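Local coordinates for coclaurine N-methyltransferase (Coptis japonica, PDB 6GKV), which catalyses the N-methylation of coclaurine and related tetrahydroisoquinolines with S-adenosyl-L-methionine as methyl donor, a step of alkaloid biosynthesis, at residues E50-T55 against F264-D269; V196-E201 against E226-K231; H202-E207 against T255-S260. All coordinates share one frame; numbering follows the deposited sequence.

Interaction 1. Residues E50-T55 against F264-D269; sequences EIQNLT and FLYFQD
Tyr266, closing a short 3-10 turn, lays one face of its ring under the amide of Gln52, and Ile51 and Thr55 pack round the same ring. The Gln52 chain is bent at chi2 (-58°), which brings CD round. NE2 stands 3.2 Å from Tyr266 CE1, above the ring and offset toward its rim. The amide and ring planes are 56° apart, so the two groups are far from a flat stack. The Ile51 branch that touches is CG2, anti to the backbone N; it lies 3.7 Å from Tyr266 CE2, the two side chains crossing at about a right angle. One turn on, Thr55 directs its methyl across the gap: CG2 is 3.9 Å from Tyr266 CB and 4.0 Å from Phe267 CE2, while OG1 faces back into its own helix, near the carbonyl oxygens of Ile51 and Gln52. The Phe267 ring tip also reaches the helix backbone, with CZ 3.6 Å from Thr55 O. The polar end of Tyr266 belongs to the dimer, its OH bonding to His276 of the second subunit, which also packs Asn275 on Gln52. This is helix-to-loop packing at the dimer interface, away from the ligand sites: it sets helix 44-58 against the loop between strands 257-258 and 272-279, with Phe267 reaching on to helix 206-215.

Interaction 2. Residues V196-E201 against E226-K231; sequences VIELFE and EHICHK. With SAH (S-adenosyl-L-homocysteine), chain C; F2W (6,7-dimethoxy-2-methyl-1,2,3,4-tetrahydroisoquinolin-2-ium), chain D.
Glu198, just past the end of strand 191-197, and Glu226, within the parallel neighbouring strand 221-230, lie side by side and point the same way in the Rossmann-like fold of this methyltransferase. Glu226 N donates to Val196 O and Glu198 N to Glu226 O, which pairs the two strands just where the first breaks off toward the ligands. Both glutamate chains are extended beyond CG, and their carboxylates, with planes 42° apart, bring OE2 of Glu198 to 2.7 Å from OE2 of Glu226. Each group has further partners: Glu226 OE1 meets Tyr115 and His346, and Glu198 OE2 the backbone N of Cys94. The other Glu198 oxygen, OE1, accepts a hydrogen bond of 2.8 Å from the ring nitrogen NAH of the bound N-methylheliamine, so the carboxylate faces the cationic amine of the product. S-adenosyl-L-homocysteine is bound one residue earlier, its amino N donating to Ile197 O at 3.0 Å.

Glu201, in the 3-10 turn three residues after Glu198, comes back to the same strand. A bend at chi2 (95°) swings its carboxylate against the strand, nearly perpendicular to the His227 ring, with OE2 3.6 Å from His227 CB. Ile228 N donates a hydrogen bond to that OE2 at 2.8 Å, arriving from above the carboxylate plane, and Ile228 CG1 presses close beside it. A water bridges the two segments, accepting from Leu199 N at 2.9 Å and donating to Glu201 OE1 and to Glu226 O, the latter at 2.7 Å.

Interaction 3. Residues H202-E207 against T255-S260; sequences HMKNYE and TMIIPS. With SAH (S-adenosyl-L-homocysteine), chain C.
His202 turns its ring edge to the backbone of Thr255, two residues before strand 257-258, which pairs antiparallel with 235-236 beside the ligand pockets of the Rossmann-like domain. Along this side chain, CB lies 4.0 Å from Thr255 O, and chi1 of -62° sets CG anti to the carbonyl carbon. ND1 donates to Thr255 O at 3.0 Å in a fairly straight bond (161°), with the acceptor in the ring plane. CE1 reaches Met256 SD, which sits obliquely to the ring, and CD2 comes to 3.9 Å from C8 of the S-adenosyl-L-homocysteine adenine. NE2, at the tip, bonds to the hydroxyl of Tyr75. Bonds at both nitrogens would fix the rotation of the imidazole where it borders cofactor and product; the bound N-methylheliamine also touches it.

Further along, Ile257 points toward segment 202-207. Its CD1 meets Met203 O and Lys204 CD, and its CG1 lies beside Lys204 NZ, the Lys204 chain being bent at chi2 and crossing it obliquely. Met203 points away from this strand, and its CE touches the adenine at N6. Tyr206 and Ile257 reach toward each other tip to tip: the phenol OH, bonded to Phe200 O, stands 3.8 Å from Ile257 CG2, and Lys204 O lies 3.5 Å above the plane of the Tyr206 ring, over its centre.

How the interactions relate
From the N terminus, helix 44-58 supplies the first half of interaction 1, whose partner comes 209 residues later; the loop it closes encloses both other contacts. Strand 191-197 and the turn after it then open interaction 2, and the chain runs directly into 202-207, the start of interaction 3. Strand 221-230 closes interaction 2 before 255-260 closes interaction 3, so these two cross. They meet through Glu201 O and Ile257 N, a probable hydrogen bond, and both touch S-adenosyl-L-homocysteine. Phe264, in the loop of interaction 1, packs on His227, Phe200 and Tyr206, which joins that loop to the sheet and to the start of helix 206-215.

Interaction 1. Residues E50-T55 against F264-D269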
loop_
_atom_site.group_PDB
_atom_site.type_symbol
_atom_site.label_atom_id
_atom_site.label_comp_id
_atom_site.label_asym_id
_atom_site.label_seq_id
_atom_site.Cartn_x
_atom_site.Cartn_y
_atom_site.Cartn_z
ATOM N N GLU A 50 8.452 -4.977 7.770
ATOM C CA GLU A 50 7.734 -4.644 9.024
ATOM C C GLU A 50 6.223 -4.699 8.862
ATOM O O GLU A 50 5.518 -5.176 9.737
ATOM C CB GLU A 50 8.115 -3.257 9.537
ATOM C CG GLU A 50 9.466 -3.200 10.202
ATOM C CD GLU A 50 9.579 -4.207 11.349
ATOM O OE1 GLU A 50 8.680 -4.233 12.229
ATOM O OE2 GLU A 50 10.563 -4.982 11.366
ATOM N N ILE A 51 5.718 -4.220 7.736
ATOM C CA ILE A 51 4.287 -4.285 7.504
ATOM C C ILE A 51 3.837 -5.745 7.390
ATOM O O ILE A 51 2.727 -6.082 7.767
ATOM C CB ILE A 51 3.869 -3.499 6.238
ATOM C CG1 ILE A 51 4.259 -2.024 6.370
ATOM C CG2 ILE A 51 2.334 -3.614 5.999
ATOM C CD1 ILE A 51 3.423 -1.283 7.387
ATOM N N GLN A 52 4.711 -6.614 6.885
ATOM C CA GLN A 52 4.346 -8.006 6.651
ATOM C C GLN A 52 4.387 -8.810 7.950
ATOM O O GLN A 52 3.576 -9.713 8.140
ATOM C CB GLN A 52 5.276 -8.632 5.606
ATOM C CG GLN A 52 5.130 -8.021 4.223
ATOM C CD GLN A 52 3.718 -8.131 3.710
ATOM O OE1 GLN A 52 3.264 -9.223 3.367
ATOM N NE2 GLN A 52 3.002 -6.999 3.667
ATOM N N ASN A 53 5.343 -8.482 8.823
ATOM C CA ASN A 53 5.454 -9.094 10.123
ATOM C C ASN A 53 4.177 -8.874 10.905
ATOM O O ASN A 53 3.641 -9.799 11.516
ATOM C CB ASN A 53 6.644 -8.525 10.883
ATOM C CG ASN A 53 7.958 -8.994 10.320
ATOM O OD1 ASN A 53 7.987 -9.886 9.478
ATOM N ND2 ASN A 53 9.062 -8.401 10.783
ATOM N N LEU A 54 3.667 -7.651 10.850
ATOM C CA LEU A 54 2.434 -7.347 11.550
ATOM C C LEU A 54 1.188 -7.937 10.843
ATOM O O LEU A 54 0.350 -8.555 11.494
ATOM C CB LEU A 54 2.296 -5.832 11.734
ATOM C CG LEU A 54 1.175 -5.440 12.701
ATOM C CD1 LEU A 54 1.305 -6.226 14.000
ATOM C CD2 LEU A 54 1.160 -3.949 12.964
ATOM N N THR A 55 1.059 -7.773 9.529
ATOM C CA THR A 55 -0.107 -8.337 8.833
ATOM C C THR A 55 -0.218 -9.833 9.103
ATOM O O THR A 55 -1.311 -10.363 9.273
ATOM C CB THR A 55 -0.064 -8.115 7.313
ATOM O OG1 THR A 55 1.206 -8.552 6.814
ATOM C CG2 THR A 55 -0.245 -6.640 6.979
ATOM N N PHE A 264 -5.049 -2.171 5.162
ATOM C CA PHE A 264 -6.130 -3.064 4.827
ATOM C C PHE A 264 -6.117 -3.419 3.361
ATOM O O PHE A 264 -6.880 -4.269 2.919
ATOM C CB PHE A 264 -7.439 -2.442 5.264
ATOM C CG PHE A 264 -7.482 -2.195 6.737
ATOM C CD1 PHE A 264 -7.455 -3.262 7.619
ATOM C CD2 PHE A 264 -7.498 -0.909 7.250
ATOM C CE1 PHE A 264 -7.465 -3.059 9.004
ATOM C CE2 PHE A 264 -7.510 -0.697 8.623
ATOM C CZ PHE A 264 -7.489 -1.777 9.503
ATOM N N LEU A 265 -5.196 -2.808 2.618
ATOM C CA LEU A 265 -4.894 -3.257 1.276
ATOM C C LEU A 265 -4.390 -4.700 1.333
ATOM O O LEU A 265 -4.367 -5.409 0.318
ATOM C CB LEU A 265 -3.849 -2.348 0.610
ATOM C CG LEU A 265 -4.212 -0.860 0.426
ATOM C CD1 LEU A 265 -3.119 -0.107 -0.305
ATOM C CD2 LEU A 265 -5.561 -0.660 -0.283
ATOM N N TYR A 266 -3.974 -5.129 2.526
ATOM C CA TYR A 266 -3.350 -6.439 2.685
ATOM C C TYR A 266 -4.337 -7.448 3.232
ATOM O O TYR A 266 -3.971 -8.580 3.545
ATOM C CB TYR A 266 -2.133 -6.345 3.605
ATOM C CG TYR A 266 -0.920 -5.680 2.978
ATOM C CD1 TYR A 266 -0.136 -6.360 2.036
ATOM C CD2 TYR A 266 -0.553 -4.389 3.327
ATOM C CE1 TYR A 266 0.965 -5.775 1.451
ATOM C CE2 TYR A 266 0.579 -3.773 2.744
ATOM C CZ TYR A 266 1.330 -4.480 1.813
ATOM O OH TYR A 266 2.443 -3.902 1.241
ATOM N N PHE A 267 -5.587 -7.019 3.357
ATOM C CA PHE A 267 -6.650 -7.859 3.901
ATOM C C PHE A 267 -7.831 -7.865 2.918
ATOM O O PHE A 267 -8.899 -7.295 3.177
ATOM C CB PHE A 267 -7.062 -7.366 5.304
ATOM C CG PHE A 267 -6.032 -7.671 6.372
ATOM C CD1 PHE A 267 -5.957 -8.949 6.948
ATOM C CD2 PHE A 267 -5.142 -6.699 6.790
ATOM C CE1 PHE A 267 -5.001 -9.248 7.915
ATOM C CE2 PHE A 267 -4.162 -6.988 7.729
ATOM C CZ PHE A 267 -4.098 -8.265 8.309
ATOM N N GLN A 268 -7.603 -8.500 1.769
ATOM C CA GLN A 268 -8.537 -8.448 0.657
ATOM C C GLN A 268 -8.894 -9.839 0.170
ATOM O O GLN A 268 -9.158 -10.033 -1.022
ATOM C CB GLN A 268 -7.961 -7.616 -0.498
ATOM C CG GLN A 268 -7.873 -6.148 -0.162
ATOM C CD GLN A 268 -7.634 -5.262 -1.371
ATOM O OE1 GLN A 268 -8.554 -4.975 -2.132
ATOM N NE2 GLN A 268 -6.395 -4.813 -1.544
ATOM N N ASP A 269 -8.905 -10.796 1.102
ATOM C CA ASP A 269 -9.320 -12.158 0.807
ATOM C C ASP A 269 -10.817 -12.285 0.497
ATOM O O ASP A 269 -11.210 -13.204 -0.207
ATOM C CB ASP A 269 -8.967 -13.077 1.963
ATOM C CG ASP A 269 -7.484 -13.295 2.098
ATOM O OD1 ASP A 269 -6.731 -12.844 1.214
ATOM O OD2 ASP A 269 -7.062 -13.942 3.076
#

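Interaction 2. Residues V196-E201 against E226-K231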
loop_
_atom_site.group_PDB
_atom_site.type_symbol
_atom_site.label_atom_id
_atom_site.label_comp_id
_atom_site.label_asym_id
_atom_site.label_seq_id
_atom_site.Cartn_x
_atom_site.Cartn_y
_atom_site.Cartn_z
ATOM N N VAL A 196 -18.066 1.528 8.747
ATOM C CA VAL A 196 -17.244 1.234 9.906
ATOM C C VAL A 196 -16.318 2.402 10.226
ATOM O O VAL A 196 -15.272 2.556 9.591
ATOM C CB VAL A 196 -16.390 -0.033 9.691
ATOM C CG1 VAL A 196 -15.670 -0.407 10.999
ATOM C CG2 VAL A 196 -17.262 -1.198 9.240
ATOM N N ILE A 197 -16.686 3.215 11.212
ATOM C CA ILE A 197 -15.902 4.398 11.541
ATOM C C ILE A 197 -15.059 4.216 12.807
ATOM O O ILE A 197 -15.550 4.341 13.921
ATOM C CB ILE A 197 -16.798 5.641 11.706
ATOM C CG1 ILE A 197 -17.755 5.732 10.527
ATOM C CG2 ILE A 197 -15.944 6.937 11.825
ATOM C CD1 ILE A 197 -17.062 5.727 9.177
ATOM N N GLU A 198 -13.784 3.908 12.598
ATOM C CA GLU A 198 -12.780 3.847 13.659
ATOM C C GLU A 198 -13.134 2.772 14.670
ATOM O O GLU A 198 -13.311 3.049 15.840
ATOM C CB GLU A 198 -12.607 5.222 14.326
ATOM C CG GLU A 198 -11.996 6.253 13.375
ATOM C CD GLU A 198 -11.671 7.582 14.027
ATOM O OE1 GLU A 198 -11.536 7.639 15.272
ATOM O OE2 GLU A 198 -11.566 8.582 13.287
ATOM N N LEU A 199 -13.221 1.533 14.191
ATOM C CA LEU A 199 -13.545 0.391 15.034
ATOM C C LEU A 199 -12.387 -0.593 15.051
ATOM O O LEU A 199 -12.047 -1.152 16.095
ATOM C CB LEU A 199 -14.804 -0.302 14.535
ATOM C CG LEU A 199 -15.118 -1.652 15.188
ATOM C CD1 LEU A 199 -15.616 -1.455 16.618
ATOM C CD2 LEU A 199 -16.114 -2.446 14.353
ATOM N N PHE A 200 -11.770 -0.768 13.886
ATOM C CA PHE A 200 -10.713 -1.761 13.664
ATOM C C PHE A 200 -9.496 -1.565 14.528
ATOM O O PHE A 200 -8.793 -2.534 14.833
ATOM C CB PHE A 200 -10.273 -1.750 12.186
ATOM C CG PHE A 200 -11.197 -2.495 11.270
ATOM C CD1 PHE A 200 -12.552 -2.612 11.562
ATOM C CD2 PHE A 200 -10.703 -3.129 10.138
ATOM C CE1 PHE A 200 -13.415 -3.331 10.719
ATOM C CE2 PHE A 200 -11.562 -3.860 9.289
ATOM C CZ PHE A 200 -12.915 -3.958 9.580
ATOM N N GLU A 201 -9.239 -0.312 14.915
ATOM C CA GLU A 201 -8.146 0.017 15.832
ATOM C C GLU A 201 -8.185 -0.772 17.156
ATOM O O GLU A 201 -7.164 -0.903 17.846
ATOM C CB GLU A 201 -8.152 1.525 16.136
ATOM C CG GLU A 201 -7.770 2.422 14.928
ATOM C CD GLU A 201 -8.975 2.946 14.163
ATOM O OE1 GLU A 201 -9.949 2.199 13.981
ATOM O OE2 GLU A 201 -8.961 4.131 13.766
ATOM N N GLU A 226 -13.269 3.906 7.845
ATOM C CA GLU A 226 -12.342 4.935 8.297
ATOM C C GLU A 226 -11.503 4.405 9.466
ATOM O O GLU A 226 -12.039 3.827 10.426
ATOM C CB GLU A 226 -13.074 6.213 8.720
ATOM C CG GLU A 226 -12.119 7.346 9.153
ATOM C CD GLU A 226 -12.843 8.574 9.720
ATOM O OE1 GLU A 226 -13.350 9.394 8.930
ATOM O OE2 GLU A 226 -12.912 8.725 10.954
ATOM N N HIS A 227 -10.186 4.588 9.370
ATOM C CA HIS A 227 -9.307 4.288 10.480
ATOM C C HIS A 227 -8.228 5.331 10.548
ATOM O O HIS A 227 -7.761 5.800 9.523
ATOM C CB HIS A 227 -8.674 2.914 10.347
ATOM C CG HIS A 227 -7.841 2.748 9.119
ATOM N ND1 HIS A 227 -6.473 2.912 9.125
ATOM C CD2 HIS A 227 -8.176 2.413 7.851
ATOM C CE1 HIS A 227 -5.999 2.681 7.913
ATOM N NE2 HIS A 227 -7.010 2.375 7.120
ATOM N N ILE A 228 -7.831 5.708 11.751
ATOM C CA ILE A 228 -6.707 6.599 11.860
ATOM C C ILE A 228 -5.485 5.752 11.501
ATOM O O ILE A 228 -5.562 4.524 11.546
ATOM C CB ILE A 228 -6.619 7.229 13.266
ATOM C CG1 ILE A 228 -6.684 6.148 14.344
ATOM C CG2 ILE A 228 -7.781 8.183 13.454
ATOM C CD1 ILE A 228 -5.362 5.530 14.682
ATOM N N CYS A 229 -4.374 6.384 11.130
ATOM C CA CYS A 229 -3.188 5.630 10.726
ATOM C C CYS A 229 -1.926 6.451 10.879
ATOM O O CYS A 229 -1.996 7.656 11.172
ATOM C CB CYS A 229 -3.323 5.184 9.279
ATOM S SG CYS A 229 -3.304 6.593 8.169
ATOM N N HIS A 230 -0.773 5.802 10.715
ATOM C CA HIS A 230 0.409 6.539 10.311
ATOM C C HIS A 230 0.639 6.274 8.826
ATOM O O HIS A 230 0.399 5.167 8.340
ATOM C CB HIS A 230 1.651 6.162 11.110
ATOM C CG HIS A 230 2.861 6.938 10.680
ATOM N ND1 HIS A 230 3.730 6.482 9.714
ATOM C CD2 HIS A 230 3.298 8.175 11.035
ATOM C CE1 HIS A 230 4.679 7.389 9.524
ATOM N NE2 HIS A 230 4.438 8.422 10.311
ATOM N N LYS A 231 1.107 7.272 8.098
ATOM C CA LYS A 231 1.139 7.155 6.637
ATOM C C LYS A 231 2.006 5.992 6.145
ATOM O O LYS A 231 1.742 5.423 5.096
ATOM C CB LYS A 231 1.617 8.459 6.008
ATOM C CG LYS A 231 3.112 8.769 6.152
ATOM C CD LYS A 231 3.449 9.984 5.270
ATOM C CE LYS A 231 4.760 10.647 5.651
ATOM N NZ LYS A 231 4.829 12.037 5.112
HETATM N N SAH C . -18.155 5.082 15.316
HETATM C CA SAH C . -18.450 6.028 16.383
HETATM C CB SAH C . -17.531 5.806 17.576
HETATM C CG SAH C . -16.117 5.333 17.250
HETATM S SD SAH C . -15.214 4.887 18.759
HETATM C C SAH C . -18.324 7.468 15.912
HETATM O O SAH C . -17.723 7.685 14.858
HETATM O OXT SAH C . -18.801 8.414 16.562
HETATM C "C5'" SAH C . -15.372 3.102 18.470
HETATM C "C4'" SAH C . -16.805 2.564 18.571
HETATM O "O4'" SAH C . -16.820 1.159 18.377
HETATM C "C3'" SAH C . -17.436 2.821 19.933
HETATM O "O3'" SAH C . -18.801 3.101 19.752
HETATM C "C2'" SAH C . -17.346 1.506 20.667
HETATM O "O2'" SAH C . -18.455 1.389 21.524
HETATM C "C1'" SAH C . -17.378 0.507 19.512
HETATM N N9 SAH C . -16.668 -0.759 19.810
HETATM C C8 SAH C . -15.381 -0.932 20.274
HETATM N N7 SAH C . -15.148 -2.264 20.405
HETATM C C5 SAH C . -16.268 -2.943 20.032
HETATM C C6 SAH C . -16.590 -4.305 19.978
HETATM N N6 SAH C . -15.704 -5.239 20.335
HETATM N N1 SAH C . -17.849 -4.685 19.550
HETATM C C2 SAH C . -18.779 -3.727 19.187
HETATM N N3 SAH C . -18.457 -2.386 19.242
HETATM C C4 SAH C . -17.224 -2.005 19.660
HETATM C CAM F2W D . -7.161 11.022 20.856
HETATM O OAK F2W D . -6.338 10.029 20.201
HETATM C CAB F2W D . -7.126 9.066 19.622
HETATM C CAA F2W D . -8.525 9.104 19.640
HETATM C CAF F2W D . -9.222 8.064 19.031
HETATM C CAJ F2W D . -10.604 8.034 18.966
HETATM C CAI F2W D . -11.291 6.644 18.762
HETATM N NAH F2W D . -10.725 6.141 17.500
HETATM C CAO F2W D . -11.185 4.738 17.499
HETATM C CAG F2W D . -9.314 6.051 17.887
HETATM C CAE F2W D . -8.555 7.075 18.360
HETATM C CAD F2W D . -7.163 7.020 18.369
HETATM C CAC F2W D . -6.454 8.045 18.970
HETATM O OAL F2W D . -5.087 8.104 19.037
HETATM C CAN F2W D . -4.313 7.081 18.382
HETATM O O HOH W 1 -11.776 1.418 11.675
#

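Interaction 3. Residues H202-E207 against T255-S260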
loop_
_atom_site.group_PDB
_atom_site.type_symbol
_atom_site.label_atom_id
_atom_site.label_comp_id
_atom_site.label_asym_id
_atom_site.label_seq_id
_atom_site.Cartn_x
_atom_site.Cartn_y
_atom_site.Cartn_z
ATOM N N HIS A 202 -9.370 -1.281 17.498
ATOM C CA HIS A 202 -9.606 -2.078 18.709
ATOM C C HIS A 202 -9.591 -3.573 18.440
ATOM O O HIS A 202 -9.656 -4.389 19.358
ATOM C CB HIS A 202 -10.950 -1.701 19.310
ATOM C CG HIS A 202 -11.037 -0.273 19.741
ATOM N ND1 HIS A 202 -10.153 0.287 20.639
ATOM C CD2 HIS A 202 -11.916 0.706 19.416
ATOM C CE1 HIS A 202 -10.478 1.551 20.846
ATOM N NE2 HIS A 202 -11.545 1.828 20.117
ATOM N N MET A 203 -9.540 -3.925 17.159
ATOM C CA MET A 203 -9.567 -5.319 16.748
ATOM C C MET A 203 -8.157 -5.804 16.525
ATOM O O MET A 203 -7.221 -5.030 16.643
ATOM C CB MET A 203 -10.402 -5.496 15.482
ATOM C CG MET A 203 -11.764 -4.848 15.561
ATOM S SD MET A 203 -12.836 -5.612 16.798
ATOM C CE MET A 203 -13.374 -4.175 17.726
ATOM N N LYS A 204 -8.020 -7.086 16.194
ATOM C CA LYS A 204 -6.722 -7.688 15.964
ATOM C C LYS A 204 -6.716 -8.428 14.634
ATOM O O LYS A 204 -6.189 -7.928 13.640
ATOM C CB LYS A 204 -6.358 -8.646 17.099
ATOM C CG LYS A 204 -6.270 -7.989 18.465
ATOM C CD LYS A 204 -5.246 -6.858 18.467
ATOM C CE LYS A 204 -5.080 -6.244 19.866
ATOM N NZ LYS A 204 -4.423 -4.910 19.774
ATOM N N ASN A 205 -7.307 -9.621 14.622
ATOM C CA ASN A 205 -7.328 -10.447 13.421
ATOM C C ASN A 205 -8.315 -9.933 12.365
ATOM O O ASN A 205 -9.489 -10.326 12.343
ATOM C CB ASN A 205 -7.649 -11.900 13.765
ATOM C CG ASN A 205 -7.481 -12.831 12.577
ATOM O OD1 ASN A 205 -7.674 -12.435 11.427
ATOM N ND2 ASN A 205 -7.116 -14.078 12.848
ATOM N N TYR A 206 -7.792 -9.105 11.458
ATOM C CA TYR A 206 -8.580 -8.409 10.447
ATOM C C TYR A 206 -9.080 -9.328 9.344
ATOM O O TYR A 206 -10.136 -9.099 8.750
ATOM C CB TYR A 206 -7.746 -7.297 9.833
ATOM C CG TYR A 206 -7.392 -6.161 10.764
ATOM C CD1 TYR A 206 -8.366 -5.514 11.504
ATOM C CD2 TYR A 206 -6.079 -5.732 10.888
ATOM C CE1 TYR A 206 -8.039 -4.471 12.343
ATOM C CE2 TYR A 206 -5.742 -4.689 11.723
ATOM C CZ TYR A 206 -6.722 -4.063 12.452
ATOM O OH TYR A 206 -6.386 -3.006 13.283
ATOM N N GLU A 207 -8.321 -10.370 9.056
ATOM C CA GLU A 207 -8.777 -11.357 8.078
ATOM C C GLU A 207 -10.087 -12.020 8.561
ATOM O O GLU A 207 -11.023 -12.188 7.773
ATOM C CB GLU A 207 -7.682 -12.410 7.817
ATOM C CG GLU A 207 -8.110 -13.574 6.923
ATOM C CD GLU A 207 -7.133 -14.747 6.961
ATOM O OE1 GLU A 207 -5.917 -14.516 7.091
ATOM O OE2 GLU A 207 -7.582 -15.908 6.877
ATOM N N THR A 255 -5.236 -2.490 23.761
ATOM C CA THR A 255 -6.563 -2.228 23.194
ATOM C C THR A 255 -6.523 -1.450 21.886
ATOM O O THR A 255 -7.572 -1.170 21.306
ATOM C CB THR A 255 -7.484 -1.405 24.156
ATOM O OG1 THR A 255 -6.784 -0.244 24.620
ATOM C CG2 THR A 255 -7.924 -2.237 25.340
ATOM N N MET A 256 -5.325 -1.060 21.452
ATOM C CA MET A 256 -5.175 -0.189 20.287
ATOM C C MET A 256 -4.100 -0.648 19.323
ATOM O O MET A 256 -3.025 -1.087 19.741
ATOM C CB MET A 256 -4.871 1.246 20.725
ATOM C CG MET A 256 -6.106 2.035 21.131
ATOM S SD MET A 256 -6.850 2.820 19.690
ATOM C CE MET A 256 -5.364 3.163 18.802
ATOM N N ILE A 257 -4.411 -0.544 18.036
ATOM C CA ILE A 257 -3.444 -0.734 16.950
ATOM C C ILE A 257 -3.420 0.521 16.071
ATOM O O ILE A 257 -4.466 1.127 15.799
ATOM C CB ILE A 257 -3.774 -1.970 16.077
ATOM C CG1 ILE A 257 -3.291 -3.254 16.737
ATOM C CG2 ILE A 257 -3.088 -1.898 14.758
ATOM C CD1 ILE A 257 -3.689 -4.495 15.964
ATOM N N ILE A 258 -2.221 0.950 15.685
ATOM C CA ILE A 258 -2.101 2.014 14.688
ATOM C C ILE A 258 -1.707 1.412 13.344
ATOM O O ILE A 258 -0.542 1.018 13.157
ATOM C CB ILE A 258 -1.059 3.073 15.089
ATOM C CG1 ILE A 258 -1.322 3.545 16.516
ATOM C CG2 ILE A 258 -1.069 4.234 14.088
ATOM C CD1 ILE A 258 -2.648 4.260 16.681
ATOM N N PRO A 259 -2.676 1.297 12.419
ATOM C CA PRO A 259 -2.332 0.731 11.104
ATOM C C PRO A 259 -1.566 1.732 10.218
ATOM O O PRO A 259 -1.619 2.938 10.432
ATOM C CB PRO A 259 -3.711 0.372 10.485
ATOM C CG PRO A 259 -4.778 0.795 11.510
ATOM C CD PRO A 259 -4.092 1.726 12.498
ATOM N N SER A 260 -0.823 1.225 9.249
ATOM C CA SER A 260 -0.359 2.053 8.134
ATOM C C SER A 260 -1.548 2.484 7.322
ATOM O O SER A 260 -2.604 1.845 7.362
ATOM C CB SER A 260 0.599 1.279 7.245
ATOM O OG SER A 260 -0.046 0.078 6.849
HETATM N N SAH C . -18.155 5.082 15.316
HETATM C CA SAH C . -18.450 6.028 16.383
HETATM C CB SAH C . -17.531 5.806 17.576
HETATM C CG SAH C . -16.117 5.333 17.250
HETATM S SD SAH C . -15.214 4.887 18.759
HETATM C C SAH C . -18.324 7.468 15.912
HETATM O O SAH C . -17.723 7.685 14.858
HETATM O OXT SAH C . -18.801 8.414 16.562
HETATM C "C5'" SAH C . -15.372 3.102 18.470
HETATM C "C4'" SAH C . -16.805 2.564 18.571
HETATM O "O4'" SAH C . -16.820 1.159 18.377
HETATM C "C3'" SAH C . -17.436 2.821 19.933
HETATM O "O3'" SAH C . -18.801 3.101 19.752
HETATM C "C2'" SAH C . -17.346 1.506 20.667
HETATM O "O2'" SAH C . -18.455 1.389 21.524
HETATM C "C1'" SAH C . -17.378 0.507 19.512
HETATM N N9 SAH C . -16.668 -0.759 19.810
HETATM C C8 SAH C . -15.381 -0.932 20.274
HETATM N N7 SAH C . -15.148 -2.264 20.405
HETATM C C5 SAH C . -16.268 -2.943 20.032
HETATM C C6 SAH C . -16.590 -4.305 19.978
HETATM N N6 SAH C . -15.704 -5.239 20.335
HETATM N N1 SAH C . -17.849 -4.685 19.550
HETATM C C2 SAH C . -18.779 -3.727 19.187
HETATM N N3 SAH C . -18.457 -2.386 19.242
HETATM C C4 SAH C . -17.224 -2.005 19.660
#